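Local coordinates for dextranase (Pseudarthrobacter oxydans, PDB 6NZS), which hydrolyses internal alpha-1,6-glucosidic linkages of dextran, as an endo-acting glycoside hydrolase of family 49, at residues 337-342 / 365-371; 379-384 / 399-403; 461-467 / 525-531; 544-549 / 581-587. One frame throughout, in Å; residues are numbered along the deposited sequence.

Interaction 1: residues 337-342 / 365-371; sequences PPYHSF and YWQTDGI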
loop_
_atom_site.group_PDB
_atom_site.type_symbol
_atom_site.label_atom_id
_atom_site.label_comp_id
_atom_site.label_asym_id
_atom_site.label_seq_id
_atom_site.Cartn_x
_atom_site.Cartn_y
_atom_site.Cartn_z
ATOM N N PRO A 337 -7.669 6.896 -2.914
ATOM C CA PRO A 337 -7.342 8.158 -2.248
ATOM C C PRO A 337 -7.007 9.233 -3.270
ATOM O O PRO A 337 -6.416 8.947 -4.326
ATOM C CB PRO A 337 -6.113 7.794 -1.401
ATOM C CG PRO A 337 -5.493 6.650 -2.120
ATOM C CD PRO A 337 -6.635 5.868 -2.689
ATOM N N PRO A 338 -7.381 10.489 -2.998
ATOM C CA PRO A 338 -6.983 11.603 -3.870
ATOM C C PRO A 338 -5.628 12.200 -3.517
ATOM O O PRO A 338 -5.119 13.043 -4.279
ATOM C CB PRO A 338 -8.089 12.633 -3.604
ATOM C CG PRO A 338 -8.425 12.416 -2.150
ATOM C CD PRO A 338 -8.335 10.910 -1.956
ATOM N N TYR A 339 -5.034 11.778 -2.402
ATOM C CA TYR A 339 -3.777 12.322 -1.888
ATOM C C TYR A 339 -3.218 11.309 -0.882
ATOM O O TYR A 339 -3.530 10.119 -0.973
ATOM C CB TYR A 339 -4.027 13.734 -1.315
ATOM C CG TYR A 339 -2.786 14.596 -1.184
ATOM C CD1 TYR A 339 -2.076 14.996 -2.308
ATOM C CD2 TYR A 339 -2.331 15.012 0.063
ATOM C CE1 TYR A 339 -0.944 15.791 -2.197
ATOM C CE2 TYR A 339 -1.200 15.810 0.185
ATOM C CZ TYR A 339 -0.513 16.195 -0.950
ATOM O OH TYR A 339 0.615 16.989 -0.850
ATOM N N HIS A 340 -2.421 11.778 0.080
ATOM C CA HIS A 340 -1.834 10.858 1.053
ATOM C C HIS A 340 -2.924 10.137 1.838
ATOM O O HIS A 340 -3.975 10.704 2.153
ATOM C CB HIS A 340 -0.956 11.595 2.070
ATOM C CG HIS A 340 0.186 12.355 1.476
ATOM N ND1 HIS A 340 0.986 13.186 2.232
ATOM C CD2 HIS A 340 0.668 12.414 0.214
ATOM C CE1 HIS A 340 1.907 13.729 1.457
ATOM N NE2 HIS A 340 1.734 13.281 0.227
ATOM N N SER A 341 -2.636 8.880 2.200
ATOM C CA SER A 341 -3.613 8.066 2.920
ATOM C C SER A 341 -3.767 8.492 4.377
ATOM O O SER A 341 -4.882 8.482 4.908
ATOM C CB SER A 341 -3.228 6.581 2.847
ATOM O OG SER A 341 -1.965 6.320 3.468
ATOM N N PHE A 342 -2.674 8.858 5.042
ATOM C CA PHE A 342 -2.701 8.858 6.500
ATOM C C PHE A 342 -1.649 9.823 7.022
ATOM O O PHE A 342 -0.507 9.797 6.560
ATOM C CB PHE A 342 -2.397 7.432 6.999
ATOM C CG PHE A 342 -2.415 7.303 8.490
ATOM C CD1 PHE A 342 -1.275 7.566 9.234
ATOM C CD2 PHE A 342 -3.576 6.939 9.148
ATOM C CE1 PHE A 342 -1.294 7.476 10.612
ATOM C CE2 PHE A 342 -3.596 6.845 10.535
ATOM C CZ PHE A 342 -2.460 7.107 11.256
ATOM N N TYR A 365 -3.412 7.741 -8.511
ATOM C CA TYR A 365 -2.732 9.025 -8.603
ATOM C C TYR A 365 -1.353 8.949 -7.954
ATOM O O TYR A 365 -1.111 8.140 -7.057
ATOM C CB TYR A 365 -3.536 10.084 -7.840
ATOM C CG TYR A 365 -4.899 10.421 -8.401
ATOM C CD1 TYR A 365 -5.055 10.818 -9.731
ATOM C CD2 TYR A 365 -6.032 10.351 -7.595
ATOM C CE1 TYR A 365 -6.308 11.135 -10.231
ATOM C CE2 TYR A 365 -7.289 10.666 -8.087
ATOM C CZ TYR A 365 -7.421 11.053 -9.409
ATOM O OH TYR A 365 -8.676 11.364 -9.903
ATOM N N TRP A 366 -0.447 9.828 -8.397
ATOM C CA TRP A 366 0.737 10.117 -7.603
ATOM C C TRP A 366 0.314 10.622 -6.227
ATOM O O TRP A 366 -0.830 11.031 -6.006
ATOM C CB TRP A 366 1.554 11.237 -8.257
ATOM C CG TRP A 366 2.305 10.838 -9.481
ATOM C CD1 TRP A 366 2.763 9.591 -9.795
ATOM C CD2 TRP A 366 2.683 11.690 -10.572
ATOM N NE1 TRP A 366 3.407 9.615 -11.011
ATOM C CE2 TRP A 366 3.373 10.893 -11.507
ATOM C CE3 TRP A 366 2.497 13.048 -10.850
ATOM C CZ2 TRP A 366 3.879 11.406 -12.707
ATOM C CZ3 TRP A 366 3.013 13.561 -12.044
ATOM C CH2 TRP A 366 3.691 12.738 -12.953
ATOM N N GLN A 367 1.269 10.622 -5.297
ATOM C CA GLN A 367 1.080 11.156 -3.951
ATOM C C GLN A 367 0.049 10.371 -3.151
ATOM O O GLN A 367 -0.510 10.876 -2.172
ATOM C CB GLN A 367 0.775 12.663 -3.963
ATOM C CG GLN A 367 1.757 13.453 -4.831
ATOM C CD GLN A 367 1.550 14.951 -4.747
ATOM O OE1 GLN A 367 0.814 15.537 -5.541
ATOM N NE2 GLN A 367 2.197 15.578 -3.774
ATOM N N THR A 368 -0.203 9.121 -3.543
ATOM C CA THR A 368 -1.068 8.228 -2.778
ATOM C C THR A 368 -0.226 7.395 -1.813
ATOM O O THR A 368 -0.247 6.172 -1.814
ATOM C CB THR A 368 -1.909 7.373 -3.718
ATOM O OG1 THR A 368 -1.071 6.779 -4.724
ATOM C CG2 THR A 368 -2.950 8.252 -4.391
ATOM N N ASP A 369 0.518 8.115 -0.972
ATOM C CA ASP A 369 1.447 7.507 -0.026
ATOM C C ASP A 369 0.738 6.482 0.844
ATOM O O ASP A 369 -0.405 6.692 1.273
ATOM C CB ASP A 369 1.993 8.572 0.938
ATOM C CG ASP A 369 2.790 9.692 0.256
ATOM O OD1 ASP A 369 2.677 9.910 -0.974
ATOM O OD2 ASP A 369 3.531 10.391 0.995
ATOM N N GLY A 370 1.449 5.389 1.138
ATOM C CA GLY A 370 1.036 4.438 2.150
ATOM C C GLY A 370 1.201 4.980 3.557
ATOM O O GLY A 370 1.171 6.196 3.789
ATOM N N ILE A 371 1.433 4.129 4.490
ATOM C CA ILE A 371 1.269 4.541 5.878
ATOM C C ILE A 371 2.578 5.064 6.447
ATOM O O ILE A 371 3.675 4.624 6.093
ATOM C CB ILE A 371 0.677 3.389 6.714
ATOM C CG1 ILE A 371 0.085 3.915 8.035
ATOM C CG2 ILE A 371 1.730 2.311 6.953
ATOM C CD1 ILE A 371 -0.845 2.943 8.719
HETATM O O HOH W 1 -6.200 7.144 -6.504
HETATM O O HOH W 2 0.626 8.966 4.153
#
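Two loops on successive coils of the beta-solenoid meet here: 337-342 leads into strand 342-346, while loop 365-371 runs up to the short strand 371-372. Direct hydrogen bonding converges on one carbonyl: Asp369 O accepts from Ser341 N (3.3 Å) and from Ser341 OG (2.7 Å). Two waters bridge the loops further along. Water 1 donates to Pro337 O (2.8 Å) and weakly accepts from Tyr365 N (3.5 Å); water 2 lies 2.8 Å from both Phe342 O and Gly370 O. A weaker polar contact lies mid-way, where Thr368 CA, at the centre of an inverse gamma turn, points its hydrogen at Tyr339 O (3.6 Å). Asp369 CG lies over one face of the His340 ring, and the carboxylate forms a salt bridge with Lys392. Apolar packing marks the ends: Pro337 CG touches Thr368 CG2 (3.8 Å), and Phe342 CD1 meets Ile371 CG1 (4.1 Å). Most backbone atoms facing this seam are acceptors, so the direct hydrogen bonds come from Ser341 and two waters supply further donors.

Interaction 2: residues 379-384 / 399-403; sequences MKNTFF and TIDNT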
loop_
_atom_site.group_PDB
_atom_site.type_symbol
_atom_site.label_atom_id
_atom_site.label_comp_id
_atom_site.label_asym_id
_atom_site.label_seq_id
_atom_site.Cartn_x
_atom_site.Cartn_y
_atom_site.Cartn_z
ATOM N N MET A 379 2.499 -2.618 13.086
ATOM C CA MET A 379 1.573 -2.928 12.005
ATOM C C MET A 379 1.761 -4.377 11.594
ATOM O O MET A 379 2.895 -4.842 11.453
ATOM C CB MET A 379 1.795 -2.024 10.788
ATOM C CG MET A 379 0.852 -2.331 9.632
ATOM S SD MET A 379 0.841 -1.034 8.387
ATOM C CE MET A 379 2.381 -1.370 7.511
ATOM N N LYS A 380 0.653 -5.094 11.404
ATOM C CA LYS A 380 0.742 -6.465 10.923
ATOM C C LYS A 380 -0.413 -6.785 9.989
ATOM O O LYS A 380 -1.525 -6.276 10.150
ATOM C CB LYS A 380 0.799 -7.481 12.070
ATOM C CG LYS A 380 -0.379 -7.460 12.999
ATOM C CD LYS A 380 -0.131 -8.402 14.175
ATOM C CE LYS A 380 -1.332 -8.478 15.098
ATOM N NZ LYS A 380 -1.393 -9.785 15.813
ATOM N N ASN A 381 -0.128 -7.656 9.017
ATOM C CA ASN A 381 -1.163 -8.304 8.216
ATOM C C ASN A 381 -1.904 -7.303 7.338
ATOM O O ASN A 381 -3.105 -7.087 7.519
ATOM C CB ASN A 381 -2.147 -9.071 9.118
ATOM C CG ASN A 381 -1.444 -9.969 10.130
ATOM O OD1 ASN A 381 -0.380 -10.519 9.859
ATOM N ND2 ASN A 381 -2.057 -10.132 11.305
ATOM N N THR A 382 -1.208 -6.705 6.373
ATOM C CA THR A 382 -1.757 -5.602 5.596
ATOM C C THR A 382 -1.497 -5.812 4.109
ATOM O O THR A 382 -0.662 -6.631 3.708
ATOM C CB THR A 382 -1.138 -4.262 6.009
ATOM O OG1 THR A 382 0.276 -4.314 5.788
ATOM C CG2 THR A 382 -1.404 -3.950 7.472
ATOM N N PHE A 383 -2.246 -5.065 3.293
ATOM C CA PHE A 383 -2.049 -5.002 1.844
ATOM C C PHE A 383 -1.994 -3.539 1.437
ATOM O O PHE A 383 -2.893 -2.769 1.789
ATOM C CB PHE A 383 -3.202 -5.692 1.087
ATOM C CG PHE A 383 -3.118 -5.521 -0.408
ATOM C CD1 PHE A 383 -2.359 -6.393 -1.174
ATOM C CD2 PHE A 383 -3.772 -4.474 -1.045
ATOM C CE1 PHE A 383 -2.260 -6.230 -2.565
ATOM C CE2 PHE A 383 -3.672 -4.295 -2.433
ATOM C CZ PHE A 383 -2.917 -5.174 -3.189
ATOM N N PHE A 384 -0.962 -3.153 0.687
ATOM C CA PHE A 384 -0.848 -1.784 0.195
ATOM C C PHE A 384 -0.667 -1.768 -1.311
ATOM O O PHE A 384 0.307 -2.322 -1.831
ATOM C CB PHE A 384 0.344 -1.062 0.822
ATOM C CG PHE A 384 0.127 -0.684 2.251
ATOM C CD1 PHE A 384 0.420 -1.573 3.270
ATOM C CD2 PHE A 384 -0.373 0.568 2.576
ATOM C CE1 PHE A 384 0.207 -1.227 4.601
ATOM C CE2 PHE A 384 -0.588 0.934 3.904
ATOM C CZ PHE A 384 -0.294 0.033 4.916
ATOM N N THR A 399 7.561 -1.431 14.357
ATOM C CA THR A 399 7.640 -2.837 13.981
ATOM C C THR A 399 6.541 -3.148 12.975
ATOM O O THR A 399 5.376 -2.836 13.221
ATOM C CB THR A 399 7.499 -3.733 15.217
ATOM O OG1 THR A 399 8.520 -3.376 16.162
ATOM C CG2 THR A 399 7.658 -5.199 14.849
ATOM N N ILE A 400 6.918 -3.746 11.841
ATOM C CA ILE A 400 5.979 -4.128 10.786
ATOM C C ILE A 400 6.198 -5.595 10.451
ATOM O O ILE A 400 7.343 -6.031 10.297
ATOM C CB ILE A 400 6.197 -3.281 9.515
ATOM C CG1 ILE A 400 5.998 -1.796 9.800
ATOM C CG2 ILE A 400 5.258 -3.741 8.399
ATOM C CD1 ILE A 400 6.301 -0.897 8.607
ATOM N N ASP A 401 5.106 -6.350 10.300
ATOM C CA ASP A 401 5.194 -7.730 9.838
ATOM C C ASP A 401 4.088 -8.032 8.835
ATOM O O ASP A 401 2.953 -7.571 8.992
ATOM C CB ASP A 401 5.103 -8.745 10.989
ATOM C CG ASP A 401 5.287 -10.167 10.509
ATOM O OD1 ASP A 401 6.349 -10.464 9.929
ATOM O OD2 ASP A 401 4.371 -10.989 10.680
ATOM N N ASN A 402 4.422 -8.842 7.827
ATOM C CA ASN A 402 3.427 -9.451 6.947
ATOM C C ASN A 402 2.692 -8.418 6.100
ATOM O O ASN A 402 1.466 -8.258 6.210
ATOM C CB ASN A 402 2.454 -10.330 7.747
ATOM C CG ASN A 402 1.581 -11.184 6.860
ATOM O OD1 ASN A 402 1.939 -11.474 5.709
ATOM N ND2 ASN A 402 0.431 -11.594 7.382
ATOM N N THR A 403 3.435 -7.741 5.232
ATOM C CA THR A 403 2.905 -6.710 4.341
ATOM C C THR A 403 2.997 -7.211 2.909
ATOM O O THR A 403 4.093 -7.536 2.437
ATOM C CB THR A 403 3.721 -5.422 4.439
ATOM O OG1 THR A 403 3.990 -5.087 5.812
ATOM C CG2 THR A 403 2.971 -4.263 3.804
HETATM O O HOH W 3 1.845 -10.883 11.668
HETATM O O HOH W 4 2.038 -5.127 7.725
#
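Four backbone hydrogen bonds and one between side chains join 379-384 to 399-403. Met379 N donates to Thr399 O (2.9 Å), Asp401 N to Met379 O (2.9 Å) and Asn381 N to Asp401 O (3.1 Å), the alternating pattern of parallel strands; Thr382 N to Asn402 O (3.1 Å) follows directly after Asn381 as the chain turns. Alongside them Asn402 ND2 donates to Asn381 OD1 at 2.8 Å. Asn381 and Asn402 share nearly the same positive phi and psi (67/66° and 66/64°), so both coils bend at the same level. This is the stacked corner of a right-handed parallel beta-helix, the pectate lyase-like solenoid, where asparagines at the same turn position of successive coils are hydrogen-bonded side chain to side chain, as in other parallel beta-helices. Water 3 donates to Asn381 OD1 (2.9 Å) and Asp401 OD2 (2.7 Å); Asp401 OD1 turns to Thr429 and Asn430 on the next coil. Beneath the corner, water 4 donates to Asp401 O (2.9 Å) and hydrogen-bonds to Thr382 OG1 and Thr403 OG1, both at 2.7 Å. Like residues pair in the packing too: Thr382 OG1 lies 3.3 Å from Thr403 CG2, the same methyl that reaches Phe384 CD1 at 3.7 Å. On the same face Met379 CE rests on Ile400 CG2 (3.8 Å), with Val355 and Leu373 nearby.

Interaction 3: residues 461-467 / 525-531; sequences STTKADP and YTNPAGE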
loop_
_atom_site.group_PDB
_atom_site.type_symbol
_atom_site.label_atom_id
_atom_site.label_comp_id
_atom_site.label_asym_id
_atom_site.label_seq_id
_atom_site.Cartn_x
_atom_site.Cartn_y
_atom_site.Cartn_z
ATOM N N SER A 461 20.506 18.859 -4.706
ATOM C CA SER A 461 21.552 19.389 -3.849
ATOM C C SER A 461 22.208 18.266 -3.058
ATOM O O SER A 461 21.567 17.276 -2.690
ATOM C CB SER A 461 20.962 20.418 -2.886
ATOM O OG SER A 461 21.911 20.789 -1.900
ATOM N N THR A 462 23.506 18.418 -2.804
ATOM C CA THR A 462 24.222 17.498 -1.929
ATOM C C THR A 462 24.567 18.122 -0.586
ATOM O O THR A 462 25.307 17.511 0.193
ATOM C CB THR A 462 25.478 16.949 -2.604
ATOM O OG1 THR A 462 26.415 18.016 -2.821
ATOM C CG2 THR A 462 25.124 16.301 -3.938
ATOM N N THR A 463 24.036 19.314 -0.296
ATOM C CA THR A 463 24.368 20.071 0.907
ATOM C C THR A 463 23.191 20.191 1.869
ATOM O O THR A 463 23.164 21.108 2.698
ATOM C CB THR A 463 24.908 21.457 0.541
ATOM O OG1 THR A 463 23.925 22.172 -0.225
ATOM C CG2 THR A 463 26.186 21.321 -0.265
ATOM N N LYS A 464 22.230 19.273 1.788
ATOM C CA LYS A 464 21.012 19.331 2.584
ATOM C C LYS A 464 21.009 18.346 3.748
ATOM O O LYS A 464 19.963 18.155 4.375
ATOM C CB LYS A 464 19.791 19.088 1.692
ATOM C CG LYS A 464 19.687 20.022 0.492
ATOM C CD LYS A 464 19.317 21.431 0.923
ATOM C CE LYS A 464 17.817 21.594 1.094
ATOM N NZ LYS A 464 17.465 22.979 1.552
ATOM N N ALA A 465 22.142 17.719 4.044
ATOM C CA ALA A 465 22.244 16.747 5.125
ATOM C C ALA A 465 22.518 17.442 6.458
ATOM O O ALA A 465 22.850 18.630 6.517
ATOM C CB ALA A 465 23.348 15.733 4.827
ATOM N N ASP A 466 22.365 16.681 7.542
ATOM C CA ASP A 466 22.651 17.154 8.898
ATOM C C ASP A 466 23.449 16.091 9.641
ATOM O O ASP A 466 22.874 15.089 10.107
ATOM C CB ASP A 466 21.368 17.490 9.649
ATOM C CG ASP A 466 21.626 18.197 10.977
ATOM O OD1 ASP A 466 22.795 18.262 11.408
ATOM O OD2 ASP A 466 20.643 18.674 11.586
ATOM N N PRO A 467 24.764 16.274 9.788
ATOM C CA PRO A 467 25.574 15.289 10.524
ATOM C C PRO A 467 25.212 15.163 11.995
ATOM O O PRO A 467 25.689 14.226 12.648
ATOM C CB PRO A 467 27.010 15.812 10.358
ATOM C CG PRO A 467 26.950 16.752 9.193
ATOM C CD PRO A 467 25.581 17.360 9.227
ATOM N N TYR A 525 25.921 12.735 1.967
ATOM C CA TYR A 525 25.733 14.150 1.687
ATOM C C TYR A 525 26.344 14.986 2.817
ATOM O O TYR A 525 26.781 14.457 3.844
ATOM C CB TYR A 525 24.251 14.458 1.452
ATOM C CG TYR A 525 23.746 14.062 0.067
ATOM C CD1 TYR A 525 24.519 13.270 -0.776
ATOM C CD2 TYR A 525 22.513 14.500 -0.397
ATOM C CE1 TYR A 525 24.067 12.914 -2.041
ATOM C CE2 TYR A 525 22.055 14.152 -1.666
ATOM C CZ TYR A 525 22.840 13.366 -2.475
ATOM O OH TYR A 525 22.397 13.014 -3.734
ATOM N N THR A 526 26.396 16.303 2.609
ATOM C CA THR A 526 26.985 17.230 3.575
ATOM C C THR A 526 25.953 18.247 4.038
ATOM O O THR A 526 24.865 18.369 3.478
ATOM C CB THR A 526 28.178 18.000 2.979
ATOM O OG1 THR A 526 27.695 19.032 2.108
ATOM C CG2 THR A 526 29.097 17.078 2.202
ATOM N N ASN A 527 26.322 19.009 5.067
ATOM C CA ASN A 527 25.587 20.219 5.409
ATOM C C ASN A 527 26.109 21.364 4.542
ATOM O O ASN A 527 27.059 21.182 3.776
ATOM C CB ASN A 527 25.680 20.483 6.916
ATOM C CG ASN A 527 27.102 20.719 7.405
ATOM O OD1 ASN A 527 28.020 20.969 6.626
ATOM N ND2 ASN A 527 27.281 20.640 8.720
ATOM N N PRO A 528 25.497 22.554 4.611
ATOM C CA PRO A 528 26.009 23.665 3.790
ATOM C C PRO A 528 27.456 24.024 4.076
ATOM O O PRO A 528 28.155 24.501 3.173
ATOM C CB PRO A 528 25.046 24.814 4.110
ATOM C CG PRO A 528 23.782 24.129 4.470
ATOM C CD PRO A 528 24.207 22.905 5.235
ATOM N N ALA A 529 27.934 23.796 5.301
ATOM C CA ALA A 529 29.331 24.060 5.618
ATOM C C ALA A 529 30.277 23.043 4.997
ATOM O O ALA A 529 31.486 23.291 4.963
ATOM C CB ALA A 529 29.530 24.111 7.133
ATOM N N GLY A 530 29.765 21.913 4.509
ATOM C CA GLY A 530 30.588 20.914 3.864
ATOM C C GLY A 530 30.936 19.714 4.713
ATOM O O GLY A 530 31.700 18.858 4.253
ATOM N N GLU A 531 30.412 19.623 5.930
ATOM C CA GLU A 531 30.687 18.477 6.786
ATOM C C GLU A 531 29.828 17.301 6.334
ATOM O O GLU A 531 28.601 17.419 6.257
ATOM C CB GLU A 531 30.380 18.822 8.239
ATOM C CG GLU A 531 30.658 17.681 9.209
ATOM C CD GLU A 531 30.243 18.001 10.629
ATOM O OE1 GLU A 531 29.878 19.166 10.901
ATOM O OE2 GLU A 531 30.279 17.081 11.477
HETATM O O HOH W 5 21.202 15.331 -4.623
HETATM O O HOH W 6 28.127 18.560 -0.756
HETATM O O HOH W 7 24.492 20.674 10.328
#
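At the edge of the beta-solenoid, two loops projecting from its coils run side by side: 461-467, which begins with an ST turn, and 525-531, which carries a type I beta turn from Asn527 to Gly530. In the ST turn Ser461 OG accepts from Thr463 N (3.0 Å). The loops are joined through the backbone of Thr526, whose N donates to Thr462 O (2.9 Å) and whose O accepts from Ala465 N (2.9 Å). The Tyr525 ring lies against the first loop, with Thr462 CA over its face, 4.0 Å from the centroid, in a CH-pi contact; Ala465 CB packs on Tyr525 CB (3.7 Å). In the turn, Gly530 N donates to Asn527 O (2.9 Å), and Glu531 N to Asn527 OD1 (2.8 Å). Gly530, with phi 101°, takes a conformation that calls for glycine. Pro467 CG reaches Glu531 O at 3.4 Å, while Lys464 turns to a salt bridge with Glu457. Waters serve the margins: water 6 donates to Thr526 OG1 (2.9 Å) and hydrogen-bonds to Thr462 OG1 (2.7 Å), and water 5 bridges Tyr525 OH and Ser461 O, 2.8 Å from each.

Interaction 4: residues 544-549 / 581-587; sequences GLALEN and SWNAWRT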
loop_
_atom_site.group_PDB
_atom_site.type_symbol
_atom_site.label_atom_id
_atom_site.label_comp_id
_atom_site.label_asym_id
_atom_site.label_seq_id
_atom_site.Cartn_x
_atom_site.Cartn_y
_atom_site.Cartn_z
ATOM N N GLY A 544 27.552 -0.697 9.449
ATOM C CA GLY A 544 27.206 0.015 8.236
ATOM C C GLY A 544 25.952 -0.551 7.605
ATOM O O GLY A 544 24.973 -0.835 8.300
ATOM N N LEU A 545 25.973 -0.732 6.291
ATOM C CA LEU A 545 24.858 -1.330 5.560
ATOM C C LEU A 545 25.182 -2.790 5.275
ATOM O O LEU A 545 26.153 -3.088 4.572
ATOM C CB LEU A 545 24.629 -0.576 4.251
ATOM C CG LEU A 545 23.577 -1.172 3.303
ATOM C CD1 LEU A 545 22.182 -1.211 3.928
ATOM C CD2 LEU A 545 23.551 -0.366 2.030
ATOM N N ALA A 546 24.373 -3.695 5.809
ATOM C CA ALA A 546 24.556 -5.131 5.632
ATOM C C ALA A 546 23.520 -5.652 4.642
ATOM O O ALA A 546 22.314 -5.513 4.875
ATOM C CB ALA A 546 24.415 -5.867 6.966
ATOM N N LEU A 547 23.986 -6.252 3.543
ATOM C CA LEU A 547 23.130 -6.956 2.586
ATOM C C LEU A 547 23.422 -8.444 2.740
ATOM O O LEU A 547 24.378 -8.963 2.155
ATOM C CB LEU A 547 23.396 -6.486 1.160
ATOM C CG LEU A 547 23.336 -4.969 0.968
ATOM C CD1 LEU A 547 23.737 -4.573 -0.445
ATOM C CD2 LEU A 547 21.969 -4.405 1.314
ATOM N N GLU A 548 22.599 -9.131 3.520
ATOM C CA GLU A 548 22.774 -10.550 3.801
ATOM C C GLU A 548 21.771 -11.338 2.963
ATOM O O GLU A 548 20.565 -11.117 3.072
ATOM C CB GLU A 548 22.539 -10.822 5.289
ATOM C CG GLU A 548 22.724 -12.273 5.670
ATOM C CD GLU A 548 22.484 -12.542 7.144
ATOM O OE1 GLU A 548 22.138 -11.593 7.882
ATOM O OE2 GLU A 548 22.642 -13.706 7.562
ATOM N N ASN A 549 22.268 -12.250 2.124
ATOM C CA ASN A 549 21.399 -13.028 1.239
ATOM C C ASN A 549 20.546 -12.130 0.349
ATOM O O ASN A 549 19.360 -12.389 0.136
ATOM C CB ASN A 549 20.529 -14.022 2.005
ATOM C CG ASN A 549 21.342 -14.950 2.857
ATOM O OD1 ASN A 549 22.480 -15.275 2.514
ATOM N ND2 ASN A 549 20.770 -15.385 3.977
ATOM N N SER A 581 31.964 0.560 4.547
ATOM C CA SER A 581 30.694 0.811 5.208
ATOM C C SER A 581 29.579 -0.103 4.718
ATOM O O SER A 581 28.421 0.112 5.083
ATOM C CB SER A 581 30.286 2.273 5.037
ATOM O OG SER A 581 31.112 3.115 5.832
ATOM N N TRP A 582 29.890 -1.103 3.892
ATOM C CA TRP A 582 28.858 -2.044 3.469
ATOM C C TRP A 582 29.452 -3.428 3.282
ATOM O O TRP A 582 30.666 -3.596 3.146
ATOM C CB TRP A 582 28.115 -1.598 2.196
ATOM C CG TRP A 582 28.945 -1.593 0.940
ATOM C CD1 TRP A 582 29.776 -0.602 0.525
ATOM C CD2 TRP A 582 28.984 -2.607 -0.086
ATOM N NE1 TRP A 582 30.351 -0.931 -0.683
ATOM C CE2 TRP A 582 29.881 -2.158 -1.077
ATOM C CE3 TRP A 582 28.357 -3.848 -0.255
ATOM C CZ2 TRP A 582 30.168 -2.904 -2.219
ATOM C CZ3 TRP A 582 28.644 -4.590 -1.395
ATOM C CH2 TRP A 582 29.542 -4.114 -2.356
ATOM N N ASN A 583 28.569 -4.419 3.242
ATOM C CA ASN A 583 28.956 -5.783 2.931
ATOM C C ASN A 583 27.777 -6.464 2.255
ATOM O O ASN A 583 26.619 -6.109 2.488
ATOM C CB ASN A 583 29.373 -6.546 4.197
ATOM C CG ASN A 583 30.150 -7.816 3.889
ATOM O OD1 ASN A 583 30.565 -8.053 2.752
ATOM N ND2 ASN A 583 30.342 -8.643 4.903
ATOM N N ALA A 584 28.085 -7.433 1.398
ATOM C CA ALA A 584 27.090 -8.324 0.811
ATOM C C ALA A 584 27.644 -9.730 0.950
ATOM O O ALA A 584 28.740 -10.009 0.455
ATOM C CB ALA A 584 26.838 -7.993 -0.667
ATOM N N TRP A 585 26.917 -10.604 1.641
ATOM C CA TRP A 585 27.443 -11.937 1.888
ATOM C C TRP A 585 26.313 -12.946 2.007
ATOM O O TRP A 585 25.158 -12.596 2.256
ATOM C CB TRP A 585 28.359 -11.968 3.123
ATOM C CG TRP A 585 27.646 -12.000 4.455
ATOM C CD1 TRP A 585 27.417 -13.097 5.233
ATOM C CD2 TRP A 585 27.090 -10.884 5.165
ATOM N NE1 TRP A 585 26.749 -12.736 6.383
ATOM C CE2 TRP A 585 26.540 -11.382 6.365
ATOM C CE3 TRP A 585 27.004 -9.516 4.902
ATOM C CZ2 TRP A 585 25.915 -10.560 7.299
ATOM C CZ3 TRP A 585 26.385 -8.695 5.837
ATOM C CH2 TRP A 585 25.848 -9.225 7.021
ATOM N N ARG A 586 26.671 -14.212 1.826
ATOM C CA ARG A 586 25.752 -15.333 1.940
ATOM C C ARG A 586 25.920 -15.961 3.316
ATOM O O ARG A 586 27.047 -16.238 3.735
ATOM C CB ARG A 586 26.094 -16.368 0.871
ATOM C CG ARG A 586 25.082 -17.470 0.691
ATOM C CD ARG A 586 25.644 -18.516 -0.269
ATOM N NE ARG A 586 24.790 -19.694 -0.378
ATOM C CZ ARG A 586 24.762 -20.502 -1.434
ATOM N NH1 ARG A 586 25.554 -20.270 -2.474
ATOM N NH2 ARG A 586 23.954 -21.554 -1.445
ATOM N N THR A 587 24.810 -16.173 4.020
ATOM C CA THR A 587 24.897 -16.842 5.317
ATOM C C THR A 587 25.263 -18.304 5.104
ATOM O O THR A 587 24.392 -19.130 4.813
ATOM C CB THR A 587 23.584 -16.794 6.118
ATOM O OG1 THR A 587 22.900 -15.559 5.887
ATOM C CG2 THR A 587 23.877 -16.932 7.604
#
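Strands 545-548 and 582-585 lie almost exactly parallel, 7° apart and 4.8 Å between axes, adding the C-terminal strand to the solenoid sheet. Their side chains sort onto two faces. On one, Leu547 lies beside the small Ala584 and Leu545 beside Trp582, CB to CB 4.2 Å in each pair, while the Trp582 indole leads away into an aromatic cluster with Trp564, Phe574 and Trp579 and a cation-pi contact with Lys559. On the other, the Trp585 indole folds back across the neighbouring strand. Ala546 CB fits against its ring edge (3.6 Å to CZ3), and Glu548 CB sits over its six-membered ring, 4.1 Å from the centroid, as a CH-pi contact. At the start, Gly544 lies so close to Ser581 O that a CB would clash. Backbone hydrogen bonds alternate, from Leu545 N to Ser581 O (2.9 Å) through to Asn549 N to Trp585 O (2.9 Å). Thr587 closes the end: its OG1 donates to Glu548 OE2 (2.5 Å) and its N to Asn549 OD1 (2.9 Å). Glu548 OE1 accepts from His501. Polar side chains thus fasten the last residue of the chain where strand pairing stops.

From the N terminus the four contacts follow in series, none crossing or enclosing another. Interaction 1 closes a loop of one solenoid coil, 22 residues between its segments, and interaction 2 the next, with 14; they touch, Ile371 CG2 meeting Met379 SD and Phe384 CZ, both at 3.7 Å, so both share one packed interior. Interaction 3 spans 57 residues and joins loops of the later coils about 30 Å (centre to centre) from interaction 1. Interaction 4, with 31 between its segments, lies on the same large sheet as interaction 2, at the chain's end, their nearest atoms about 16 Å apart. Interactions 3 and 4 lie about 12 Å apart at their nearest atoms.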